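Local atomic coordinates of 2-hydroxyhepta-2,4-diene-1,7-dioate isomerase (PDB entry 3QDF), a protein that probably catalyses isomerisation or related hydrolysis of small keto-acid metabolites, as a zinc-bound member of the fumarylacetoacetate hydrolase family. Residues Val67-Lys72 with Leu231-Thr236; Thr100-Pro105 with Thr173-Gly178; His119-Leu124 with Gly150-Ala155; Leu192-Asn197 with Asp247-Thr252. All coordinates share one frame; numbering follows the deposited sequence.

Contact 1: Val67-Lys72 with Leu231-Thr236; sequences VVCVGK and LILTGT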
loop_
_atom_site.group_PDB
_atom_site.type_symbol
_atom_site.label_atom_id
_atom_site.label_comp_id
_atom_site.label_asym_id
_atom_site.label_seq_id
_atom_site.Cartn_x
_atom_site.Cartn_y
_atom_site.Cartn_z
ATOM N N VAL A 67 -6.725 5.005 6.151
ATOM C CA VAL A 67 -5.440 5.086 5.508
ATOM C C VAL A 67 -4.845 6.427 5.885
ATOM O O VAL A 67 -5.354 7.462 5.465
ATOM C CB VAL A 67 -5.604 4.983 3.958
ATOM C CG1 VAL A 67 -4.237 5.054 3.260
ATOM C CG2 VAL A 67 -6.357 3.692 3.589
ATOM N N VAL A 68 -3.780 6.427 6.687
ATOM C CA VAL A 68 -3.168 7.698 7.117
ATOM C C VAL A 68 -1.942 7.853 6.240
ATOM O O VAL A 68 -1.246 6.868 5.964
ATOM C CB VAL A 68 -2.785 7.713 8.614
ATOM C CG1 VAL A 68 -2.511 9.145 9.090
ATOM C CG2 VAL A 68 -3.894 7.110 9.471
ATOM N N CYS A 69 -1.690 9.067 5.763
ATOM C CA CYS A 69 -0.660 9.286 4.772
ATOM C C CYS A 69 0.236 10.459 5.116
ATOM O O CYS A 69 -0.189 11.440 5.737
ATOM C CB CYS A 69 -1.277 9.582 3.415
ATOM S SG CYS A 69 -2.486 8.415 2.859
ATOM N N VAL A 70 1.468 10.387 4.629
ATOM C CA VAL A 70 2.446 11.414 4.888
ATOM C C VAL A 70 2.686 12.189 3.582
ATOM O O VAL A 70 2.821 11.588 2.515
ATOM C CB VAL A 70 3.746 10.787 5.467
ATOM C CG1 VAL A 70 4.818 11.849 5.698
ATOM C CG2 VAL A 70 3.437 10.042 6.787
ATOM N N GLY A 71 2.697 13.520 3.671
ATOM C CA GLY A 71 3.066 14.379 2.540
ATOM C C GLY A 71 4.528 14.287 2.134
ATOM O O GLY A 71 5.101 13.190 2.063
ATOM N N LYS A 72 5.112 15.430 1.814
ATOM C CA LYS A 72 6.519 15.578 1.489
ATOM C C LYS A 72 7.457 14.824 2.441
ATOM O O LYS A 72 7.714 15.302 3.550
ATOM C CB LYS A 72 6.848 17.074 1.552
ATOM N N LEU A 231 -3.628 1.309 7.486
ATOM C CA LEU A 231 -2.541 1.514 6.561
ATOM C C LEU A 231 -1.954 2.883 6.753
ATOM O O LEU A 231 -2.685 3.850 6.991
ATOM C CB LEU A 231 -3.089 1.440 5.150
ATOM C CG LEU A 231 -3.119 0.054 4.540
ATOM C CD1 LEU A 231 -4.212 0.044 3.447
ATOM C CD2 LEU A 231 -1.708 -0.229 3.963
ATOM N N ILE A 232 -0.629 2.967 6.668
ATOM C CA ILE A 232 0.051 4.240 6.643
ATOM C C ILE A 232 0.905 4.328 5.372
ATOM O O ILE A 232 1.837 3.528 5.184
ATOM C CB ILE A 232 0.958 4.455 7.881
ATOM C CG1 ILE A 232 0.133 4.445 9.189
ATOM C CG2 ILE A 232 1.724 5.779 7.734
ATOM C CD1 ILE A 232 0.981 4.343 10.452
ATOM N N LEU A 233 0.591 5.297 4.505
ATOM C CA LEU A 233 1.424 5.576 3.320
ATOM C C LEU A 233 2.495 6.600 3.676
ATOM O O LEU A 233 2.176 7.721 4.100
ATOM C CB LEU A 233 0.573 6.072 2.157
ATOM C CG LEU A 233 -0.633 5.247 1.680
ATOM C CD1 LEU A 233 -1.171 5.890 0.367
ATOM C CD2 LEU A 233 -0.282 3.766 1.485
ATOM N N THR A 234 3.751 6.241 3.454
ATOM C CA THR A 234 4.881 6.976 4.030
ATOM C C THR A 234 5.510 8.052 3.131
ATOM O O THR A 234 6.573 8.600 3.460
ATOM C CB THR A 234 5.963 6.019 4.512
ATOM O OG1 THR A 234 6.561 5.361 3.390
ATOM C CG2 THR A 234 5.367 4.966 5.473
ATOM N N GLY A 235 4.845 8.363 2.018
ATOM C CA GLY A 235 5.287 9.455 1.135
ATOM C C GLY A 235 5.903 8.870 -0.118
ATOM O O GLY A 235 6.215 7.680 -0.161
ATOM N N THR A 236 6.048 9.702 -1.143
ATOM C CA THR A 236 6.540 9.256 -2.425
ATOM C C THR A 236 7.839 10.000 -2.787
ATOM O O THR A 236 7.987 11.209 -2.469
ATOM C CB THR A 236 5.452 9.454 -3.532
ATOM O OG1 THR A 236 5.747 8.627 -4.671
ATOM C CG2 THR A 236 5.361 10.932 -3.985
HETATM O O HOH W 1 6.534 12.368 -0.068
#
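Leu233 lies against two side chains of the parallel neighbour strand. Its CG is 3.9 Å from Val67 CG1, the two side chains crossing at a slant, and its CD1 comes within 3.8 Å of Cys69 SG. Val67 can reach this far along because CG1 stands anti to its backbone N (chi1 -179°), while CG2 of the same residue meets Leu231 CD1 less closely, at 4.2 Å. The other face carries Val68 and Ile232, which pack onto helix 213-223 through Ile220; branched residues suit such a buried strand surface. These two strands, 67-70 and 231-233, belong to the beta-rich fold of the fumarylacetoacetate hydrolase family, with 94-97 and 118-128 as their outer neighbours. Three backbone bonds join them, Val68 N to Leu231 O, Leu233 N to Val68 O, and Val70 N to Leu233 O, each 2.8 Å long. Beyond the strands the chain turns at Gly235, whose phi of 106° suits glycine, since a CB would press on the preceding carbonyl and on Gly71 O. Its N-H is given to Glu123 OE1, the carboxylate oxygen not bound to zinc. A water donates to Gly71 O and accepts from Thr236 N, bridging the two loop ends.

Contact 2: Thr100-Pro105 with Thr173-Gly178; sequences TAIVGP and TFCPVG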
loop_
_atom_site.group_PDB
_atom_site.type_symbol
_atom_site.label_atom_id
_atom_site.label_comp_id
_atom_site.label_asym_id
_atom_site.label_seq_id
_atom_site.Cartn_x
_atom_site.Cartn_y
_atom_site.Cartn_z
ATOM N N THR A 100 -12.703 3.493 1.290
ATOM C CA THR A 100 -13.399 3.295 0.014
ATOM C C THR A 100 -12.491 3.574 -1.192
ATOM O O THR A 100 -12.856 3.236 -2.315
ATOM C CB THR A 100 -14.655 4.188 -0.060
ATOM O OG1 THR A 100 -14.291 5.522 0.303
ATOM C CG2 THR A 100 -15.739 3.683 0.901
ATOM N N ALA A 101 -11.291 4.147 -0.968
ATOM C CA ALA A 101 -10.358 4.372 -2.071
ATOM C C ALA A 101 -9.523 3.144 -2.398
ATOM O O ALA A 101 -8.916 3.087 -3.472
ATOM C CB ALA A 101 -9.434 5.619 -1.824
ATOM N N ILE A 102 -9.509 2.159 -1.494
ATOM C CA ILE A 102 -8.590 1.032 -1.618
ATOM C C ILE A 102 -9.029 0.102 -2.745
ATOM O O ILE A 102 -10.221 -0.224 -2.878
ATOM C CB ILE A 102 -8.425 0.230 -0.269
ATOM C CG1 ILE A 102 -7.778 1.092 0.821
ATOM C CG2 ILE A 102 -7.614 -1.062 -0.491
ATOM C CD1 ILE A 102 -7.883 0.492 2.240
ATOM N N VAL A 103 -8.073 -0.304 -3.574
ATOM C CA VAL A 103 -8.295 -1.494 -4.415
ATOM C C VAL A 103 -7.067 -2.381 -4.297
ATOM O O VAL A 103 -6.007 -1.905 -3.895
ATOM C CB VAL A 103 -8.525 -1.156 -5.915
ATOM C CG1 VAL A 103 -9.814 -0.374 -6.092
ATOM C CG2 VAL A 103 -7.344 -0.394 -6.503
ATOM N N GLY A 104 -7.223 -3.656 -4.661
ATOM C CA GLY A 104 -6.120 -4.588 -4.643
ATOM C C GLY A 104 -5.327 -4.601 -5.932
ATOM O O GLY A 104 -5.552 -3.782 -6.835
ATOM N N PRO A 105 -4.355 -5.521 -6.019
ATOM C CA PRO A 105 -3.560 -5.713 -7.215
ATOM C C PRO A 105 -4.433 -5.980 -8.428
ATOM O O PRO A 105 -5.448 -6.683 -8.310
ATOM C CB PRO A 105 -2.759 -6.980 -6.908
ATOM C CG PRO A 105 -2.723 -7.069 -5.486
ATOM C CD PRO A 105 -3.923 -6.397 -4.921
ATOM N N THR A 173 -10.896 3.977 -5.807
ATOM C CA THR A 173 -9.785 3.374 -6.596
ATOM C C THR A 173 -8.441 4.110 -6.494
ATOM O O THR A 173 -7.443 3.663 -7.048
ATOM C CB THR A 173 -10.149 3.091 -8.109
ATOM O OG1 THR A 173 -10.080 4.309 -8.860
ATOM C CG2 THR A 173 -11.559 2.464 -8.253
ATOM N N PHE A 174 -8.396 5.210 -5.745
ATOM C CA PHE A 174 -7.199 6.016 -5.676
ATOM C C PHE A 174 -6.241 5.532 -4.608
ATOM O O PHE A 174 -5.260 6.214 -4.307
ATOM C CB PHE A 174 -7.541 7.506 -5.436
ATOM C CG PHE A 174 -7.824 8.293 -6.707
ATOM C CD1 PHE A 174 -8.317 7.663 -7.852
ATOM C CD2 PHE A 174 -7.599 9.675 -6.740
ATOM C CE1 PHE A 174 -8.576 8.397 -9.017
ATOM C CE2 PHE A 174 -7.862 10.424 -7.905
ATOM C CZ PHE A 174 -8.350 9.789 -9.037
ATOM N N CYS A 175 -6.514 4.373 -4.022
ATOM C CA CYS A 175 -5.549 3.794 -3.079
ATOM C C CYS A 175 -5.272 2.286 -3.371
ATOM O O CYS A 175 -5.574 1.431 -2.559
ATOM C CB CYS A 175 -5.959 4.044 -1.620
ATOM S SG CYS A 175 -4.579 3.759 -0.473
ATOM N N PRO A 176 -4.691 1.977 -4.546
ATOM C CA PRO A 176 -4.223 0.607 -4.728
ATOM C C PRO A 176 -3.287 0.205 -3.587
ATOM O O PRO A 176 -2.468 1.033 -3.133
ATOM C CB PRO A 176 -3.430 0.672 -6.036
ATOM C CG PRO A 176 -4.045 1.818 -6.799
ATOM C CD PRO A 176 -4.431 2.828 -5.723
ATOM N N VAL A 177 -3.404 -1.040 -3.124
ATOM C CA VAL A 177 -2.524 -1.541 -2.043
ATOM C C VAL A 177 -2.268 -2.999 -2.305
ATOM O O VAL A 177 -3.172 -3.724 -2.715
ATOM C CB VAL A 177 -3.201 -1.447 -0.637
ATOM C CG1 VAL A 177 -2.324 -2.093 0.442
ATOM C CG2 VAL A 177 -3.530 -0.014 -0.274
ATOM N N GLY A 178 -1.047 -3.444 -2.057
ATOM C CA GLY A 178 -0.688 -4.849 -2.216
ATOM C C GLY A 178 0.744 -4.951 -2.706
ATOM O O GLY A 178 1.494 -3.973 -2.643
HETATM O O HOH W 2 -11.863 1.712 -4.288
#
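Ala101 and Cys175 meet CB to CB at 3.8 Å where two parallel strands, 102-103 and 175-182, begin to pair within the beta-rich fumarylacetoacetate hydrolase fold. Alanine suits a place where the CB atoms come so near, and Cys175 N donates to Ala101 O at 2.8 Å, from well above the carbonyl plane. Val103 N in turn reaches Cys175 O in a longer bond of 3.2 Å, again from above the plane, whereas Val177 N approaches Val103 O almost head-on. Val103 divides its methyl groups between two partners. With CG1 anti to the carbonyl carbon (chi1 -65°), that methyl sits over Thr173 CA, while Val103 CG2 runs beside the Pro176 ring, 4.0 Å from Pro176 CG. Pro176 has no N-H to give, and serves strand 144-155 through its carbonyl, which accepts from Asn151 N. On the face bearing Ile102 and Cys175, Ile102 packs onto Leu231 and Cys175 onto Leu233. Further out, Thr173 OG1 is bonded to Arg110 N, and Phe174 O accepts from Lys97 NZ, in the loop that leads into the strand. Gly178, whose phi of 145° would jam a CB against the preceding carbonyl, lies off the CG corner of the Pro105 ring. At the opposite end one water accepts from Thr173 N and donates to both Ile102 O and Thr100 O.

Contact 3: His119-Leu124 with Gly150-Ala155; sequences HFEGEL and GNDVSA. With ZN (zinc ion), chain B; EDO (1,2-ethanediol), chain D.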
loop_
_atom_site.group_PDB
_atom_site.type_symbol
_atom_site.label_atom_id
_atom_site.label_comp_id
_atom_site.label_asym_id
_atom_site.label_seq_id
_atom_site.Cartn_x
_atom_site.Cartn_y
_atom_site.Cartn_z
ATOM N N HIS A 119 -2.040 11.930 -10.912
ATOM C CA HIS A 119 -0.715 11.352 -10.697
ATOM C C HIS A 119 -0.761 10.051 -9.919
ATOM O O HIS A 119 -1.586 9.888 -9.011
ATOM C CB HIS A 119 0.182 12.332 -9.920
ATOM C CG HIS A 119 0.705 13.462 -10.749
ATOM N ND1 HIS A 119 1.777 14.234 -10.359
ATOM C CD2 HIS A 119 0.317 13.941 -11.959
ATOM C CE1 HIS A 119 2.020 15.151 -11.285
ATOM N NE2 HIS A 119 1.148 14.994 -12.267
ATOM N N PHE A 120 0.152 9.147 -10.269
ATOM C CA PHE A 120 0.510 8.018 -9.420
ATOM C C PHE A 120 1.478 8.544 -8.347
ATOM O O PHE A 120 2.104 9.596 -8.520
ATOM C CB PHE A 120 1.189 6.914 -10.239
ATOM C CG PHE A 120 2.501 7.348 -10.854
ATOM C CD1 PHE A 120 3.671 7.361 -10.101
ATOM C CD2 PHE A 120 2.548 7.821 -12.172
ATOM C CE1 PHE A 120 4.866 7.796 -10.654
ATOM C CE2 PHE A 120 3.746 8.262 -12.729
ATOM C CZ PHE A 120 4.903 8.247 -11.966
ATOM N N GLU A 121 1.585 7.828 -7.237
ATOM C CA GLU A 121 2.644 8.065 -6.265
ATOM C C GLU A 121 2.946 6.729 -5.615
ATOM O O GLU A 121 2.162 6.259 -4.803
ATOM C CB GLU A 121 2.220 9.057 -5.166
ATOM C CG GLU A 121 1.935 10.504 -5.614
ATOM C CD GLU A 121 1.733 11.456 -4.434
ATOM O OE1 GLU A 121 1.772 12.702 -4.609
ATOM O OE2 GLU A 121 1.559 10.960 -3.313
ATOM N N GLY A 122 4.095 6.142 -5.955
ATOM C CA GLY A 122 4.531 4.878 -5.347
ATOM C C GLY A 122 5.035 5.124 -3.949
ATOM O O GLY A 122 5.838 6.033 -3.739
ATOM N N GLU A 123 4.562 4.319 -2.986
ATOM C CA GLU A 123 4.911 4.514 -1.578
ATOM C C GLU A 123 5.032 3.210 -0.809
ATOM O O GLU A 123 4.231 2.265 -0.995
ATOM C CB GLU A 123 3.864 5.397 -0.873
ATOM C CG GLU A 123 3.488 6.627 -1.678
ATOM C CD GLU A 123 2.868 7.758 -0.886
ATOM O OE1 GLU A 123 2.654 7.658 0.362
ATOM O OE2 GLU A 123 2.574 8.772 -1.551
ATOM N N LEU A 124 6.011 3.177 0.094
ATOM C CA LEU A 124 6.072 2.127 1.100
ATOM C C LEU A 124 4.878 2.281 2.049
ATOM O O LEU A 124 4.597 3.371 2.543
ATOM C CB LEU A 124 7.385 2.217 1.874
ATOM C CG LEU A 124 7.512 1.297 3.087
ATOM C CD1 LEU A 124 7.772 -0.158 2.625
ATOM C CD2 LEU A 124 8.608 1.808 4.072
ATOM N N GLY A 150 1.768 0.936 -1.529
ATOM C CA GLY A 150 0.620 1.756 -1.844
ATOM C C GLY A 150 0.875 2.639 -3.048
ATOM O O GLY A 150 2.036 2.993 -3.358
ATOM N N ASN A 151 -0.215 2.970 -3.747
ATOM C CA ASN A 151 -0.200 3.964 -4.814
ATOM C C ASN A 151 -1.113 5.109 -4.392
ATOM O O ASN A 151 -2.359 4.990 -4.457
ATOM C CB ASN A 151 -0.680 3.358 -6.153
ATOM C CG ASN A 151 -0.419 4.275 -7.351
ATOM O OD1 ASN A 151 -0.181 5.465 -7.193
ATOM N ND2 ASN A 151 -0.474 3.711 -8.561
ATOM N N ASP A 152 -0.504 6.214 -3.951
ATOM C CA ASP A 152 -1.274 7.378 -3.499
ATOM C C ASP A 152 -1.787 8.206 -4.691
ATOM O O ASP A 152 -1.261 9.300 -5.020
ATOM C CB ASP A 152 -0.419 8.235 -2.563
ATOM C CG ASP A 152 -1.187 9.412 -1.989
ATOM O OD1 ASP A 152 -2.438 9.403 -2.051
ATOM O OD2 ASP A 152 -0.544 10.340 -1.467
ATOM N N VAL A 153 -2.817 7.692 -5.353
ATOM C CA VAL A 153 -3.315 8.359 -6.565
ATOM C C VAL A 153 -3.916 9.731 -6.220
ATOM O O VAL A 153 -4.668 9.862 -5.242
ATOM C CB VAL A 153 -4.274 7.444 -7.350
ATOM C CG1 VAL A 153 -4.672 8.091 -8.644
ATOM C CG2 VAL A 153 -3.596 6.105 -7.632
ATOM N N SER A 154 -3.554 10.750 -7.009
ATOM C CA SER A 154 -3.808 12.141 -6.643
ATOM C C SER A 154 -4.215 12.992 -7.855
ATOM O O SER A 154 -3.442 13.121 -8.830
ATOM C CB SER A 154 -2.554 12.760 -6.014
ATOM O OG SER A 154 -1.984 11.904 -5.022
ATOM N N ALA A 155 -5.417 13.568 -7.786
ATOM C CA ALA A 155 -5.875 14.556 -8.763
ATOM C C ALA A 155 -5.253 15.926 -8.437
ATOM O O ALA A 155 -5.731 16.644 -7.538
ATOM C CB ALA A 155 -7.390 14.632 -8.752
HETATM ZN ZN ZN B . 1.541 10.442 -1.098
HETATM C C1 EDO D . 1.559 13.340 -0.832
HETATM O O1 EDO D . 2.543 12.285 -0.755
HETATM C C2 EDO D . 2.039 14.574 -1.606
HETATM O O2 EDO D . 0.987 15.067 -2.466
HETATM O O HOH W 3 1.442 9.806 1.083
#
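His119-Leu124 and Gly150-Ala155 run antiparallel, with backbone bonds paired between His119 and Ser154 and between Glu123 and Gly150, and an irregular middle where Asp152 centres an inverse gamma turn. There the Asn151 side chain takes over a backbone role: its OD1 accepts from Glu121 N at 3.0 Å, while Asp152 N donates to Glu121 O on a lone pair. In this setting three carboxylates meet one zinc. Glu121 OE2 binds it at 2.3 Å, Glu123 OE2 at 2.0 Å and Asp152 OD2 at 2.1 Å. Asp152, with CG anti to its backbone N (chi1 -176°), lies alongside Glu121 and points the same way, yet their carboxylate planes are 84° apart; Glu123 crosses Asp152 with its plane turned just as steeply, nearly perpendicular. The short acid and the two longer, extended ones thus converge from neighbouring strands. Oxygen O1 of an ethanediol, probably from the crystallisation liquor, and a water complete the five ligands, and the water also donates to Glu123 OE1 at 2.6 Å. Second-shell partners hold other oxygens: Arg156 pairs with Glu121 OE1 and Lys97 with Asp152 OD1. Oxygens 2.9 Å apart, Glu121 OE2 and Asp152 OD2, would probably repel were they not both bound to the zinc, and the two ligand positions taken by small molecules are consistent with a site where an oxygen-bearing substrate could bind zinc, as in relatives.

Contact 4: Leu192-Asn197 with Asp247-Thr252; sequences LRTEVN and DTVSIT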
loop_
_atom_site.group_PDB
_atom_site.type_symbol
_atom_site.label_atom_id
_atom_site.label_comp_id
_atom_site.label_asym_id
_atom_site.label_seq_id
_atom_site.Cartn_x
_atom_site.Cartn_y
_atom_site.Cartn_z
ATOM N N LEU A 192 12.689 1.537 -4.117
ATOM C CA LEU A 192 11.343 1.664 -4.661
ATOM C C LEU A 192 11.415 2.135 -6.120
ATOM O O LEU A 192 12.081 3.125 -6.437
ATOM C CB LEU A 192 10.504 2.628 -3.806
ATOM C CG LEU A 192 9.069 2.985 -4.192
ATOM C CD1 LEU A 192 8.384 3.695 -3.002
ATOM C CD2 LEU A 192 8.990 3.860 -5.463
ATOM N N ARG A 193 10.707 1.439 -6.997
ATOM C CA ARG A 193 10.750 1.744 -8.414
ATOM C C ARG A 193 9.331 1.745 -8.943
ATOM O O ARG A 193 8.598 0.773 -8.756
ATOM C CB ARG A 193 11.594 0.687 -9.137
ATOM C CG ARG A 193 11.942 0.985 -10.604
ATOM C CD ARG A 193 12.866 -0.127 -11.146
ATOM N NE ARG A 193 12.132 -1.342 -11.524
ATOM C CZ ARG A 193 12.187 -2.518 -10.895
ATOM N NH1 ARG A 193 12.946 -2.703 -9.817
ATOM N NH2 ARG A 193 11.468 -3.531 -11.354
ATOM N N THR A 194 8.953 2.826 -9.613
ATOM C CA THR A 194 7.649 2.930 -10.271
ATOM C C THR A 194 7.776 2.984 -11.793
ATOM O O THR A 194 8.586 3.741 -12.349
ATOM C CB THR A 194 6.855 4.174 -9.803
ATOM O OG1 THR A 194 6.761 4.175 -8.372
ATOM C CG2 THR A 194 5.457 4.173 -10.419
ATOM N N GLU A 195 6.955 2.185 -12.464
ATOM C CA GLU A 195 6.920 2.169 -13.917
ATOM C C GLU A 195 5.531 2.466 -14.436
ATOM O O GLU A 195 4.533 2.060 -13.847
ATOM C CB GLU A 195 7.382 0.817 -14.460
ATOM C CG GLU A 195 8.826 0.512 -14.137
ATOM C CD GLU A 195 9.229 -0.906 -14.504
ATOM O OE1 GLU A 195 8.540 -1.541 -15.350
ATOM O OE2 GLU A 195 10.245 -1.374 -13.943
ATOM N N VAL A 196 5.482 3.188 -15.545
ATOM C CA VAL A 196 4.240 3.426 -16.264
ATOM C C VAL A 196 4.499 2.897 -17.675
ATOM O O VAL A 196 5.360 3.423 -18.392
ATOM C CB VAL A 196 3.852 4.935 -16.250
ATOM C CG1 VAL A 196 2.584 5.190 -17.069
ATOM C CG2 VAL A 196 3.656 5.413 -14.808
ATOM N N ASN A 197 3.802 1.819 -18.034
ATOM C CA ASN A 197 4.009 1.119 -19.317
ATOM C C ASN A 197 5.446 0.690 -19.496
ATOM O O ASN A 197 6.019 0.873 -20.559
ATOM C CB ASN A 197 3.550 1.980 -20.508
ATOM C CG ASN A 197 2.187 2.588 -20.277
ATOM O OD1 ASN A 197 1.310 1.963 -19.677
ATOM N ND2 ASN A 197 1.995 3.812 -20.748
ATOM N N ASP A 247 -3.106 3.154 -19.492
ATOM C CA ASP A 247 -1.792 2.973 -18.842
ATOM C C ASP A 247 -1.836 1.804 -17.875
ATOM O O ASP A 247 -2.919 1.414 -17.416
ATOM C CB ASP A 247 -1.361 4.213 -18.050
ATOM C CG ASP A 247 -0.985 5.402 -18.933
ATOM O OD1 ASP A 247 -0.655 5.220 -20.130
ATOM O OD2 ASP A 247 -0.996 6.535 -18.405
ATOM N N THR A 248 -0.657 1.256 -17.582
ATOM C CA THR A 248 -0.456 0.358 -16.463
ATOM C C THR A 248 0.660 0.904 -15.593
ATOM O O THR A 248 1.725 1.255 -16.089
ATOM C CB THR A 248 -0.069 -1.055 -16.923
ATOM O OG1 THR A 248 -1.082 -1.555 -17.799
ATOM C CG2 THR A 248 0.043 -1.984 -15.749
ATOM N N VAL A 249 0.414 0.950 -14.287
ATOM C CA VAL A 249 1.408 1.438 -13.340
ATOM C C VAL A 249 1.819 0.322 -12.395
ATOM O O VAL A 249 0.969 -0.357 -11.802
ATOM C CB VAL A 249 0.937 2.753 -12.623
ATOM C CG1 VAL A 249 -0.440 2.594 -12.059
ATOM C CG2 VAL A 249 1.924 3.203 -11.559
ATOM N N SER A 250 3.131 0.108 -12.306
ATOM C CA SER A 250 3.709 -0.921 -11.455
ATOM C C SER A 250 4.697 -0.299 -10.512
ATOM O O SER A 250 5.625 0.387 -10.945
ATOM C CB SER A 250 4.442 -1.956 -12.305
ATOM O OG SER A 250 3.503 -2.776 -12.957
ATOM N N ILE A 251 4.494 -0.528 -9.228
ATOM C CA ILE A 251 5.408 -0.062 -8.195
ATOM C C ILE A 251 6.045 -1.308 -7.585
ATOM O O ILE A 251 5.336 -2.236 -7.134
ATOM C CB ILE A 251 4.645 0.735 -7.095
ATOM C CG1 ILE A 251 3.845 1.890 -7.715
ATOM C CG2 ILE A 251 5.579 1.244 -5.998
ATOM C CD1 ILE A 251 2.489 2.181 -6.960
ATOM N N THR A 252 7.377 -1.337 -7.578
ATOM C CA THR A 252 8.119 -2.444 -6.990
ATOM C C THR A 252 8.909 -1.934 -5.794
ATOM O O THR A 252 9.620 -0.918 -5.889
ATOM C CB THR A 252 9.098 -3.081 -8.028
ATOM O OG1 THR A 252 8.344 -3.612 -9.116
ATOM C CG2 THR A 252 9.940 -4.229 -7.401
HETATM O O HOH W 4 -0.722 -0.063 -20.281
#
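Asp247 meets Asn197 at one end of an antiparallel pair, its OD1 accepting from Asn197 ND2 at 3.1 Å; the donor lies above the carboxylate plane but the bond itself is straight. Asp247 OD2 accepts from Glu244 N. Asparagine suits this turn, where phi is 56°, and its OD1 also takes the N-H of Thr248, while Thr248 O receives Asn197 N. A water joins Asn197 OD1 to Thr248 OG1. Val249 turns inward: with CG2 anti to its backbone N (chi1 50°), that methyl lies beside Thr194 CG2, 3.8 Å away. Ser250, on the outer face, exchanges two backbone bonds with Glu195. Ile251 is again inward, its CG1 3.8 Å from Thr194 OG1, which is hydrogen-bonded to Gln202. Thr252 ends the segment with two backbone bonds to Arg193, and its CB lies over one face of the Arg193 guanidinium, towards the rim. Glu195 OE2 lies in the plane of that group and accepts from Arg193 NE at 3.1 Å, a salt bridge that helps fix its rotation. The inner face is apolar apart from Thr194. Strand 199-205 flanks 191-196 and strand 257-265 flanks 248-253, while the inner face packs on Phe120 of strand 118-128 and Asn151 of strand 144-155.

In the fold
Contacts 1, 2 and 3 are buried and share neighbouring strands: 231-233 pairs with 118-128, and 144-155 with 175-182, so contact 3 lies between the other two in the network of pairings. Contact 4, farther from the chain centre and only partly buried, belongs to a separate five-strand sheet, which packs on contact 3 through Phe120 and Asn151. The chemistry follows this placing. Parallel pairs in contacts 1 and 2 are mainly apolar and touch where Leu231 meets Ile102 and Val177; contact 3 gathers carboxylates round zinc, beside the loop end of contact 1; contact 4 carries a salt bridge and hydroxyls on its outer face, near the second zinc site of Glu191 and His203.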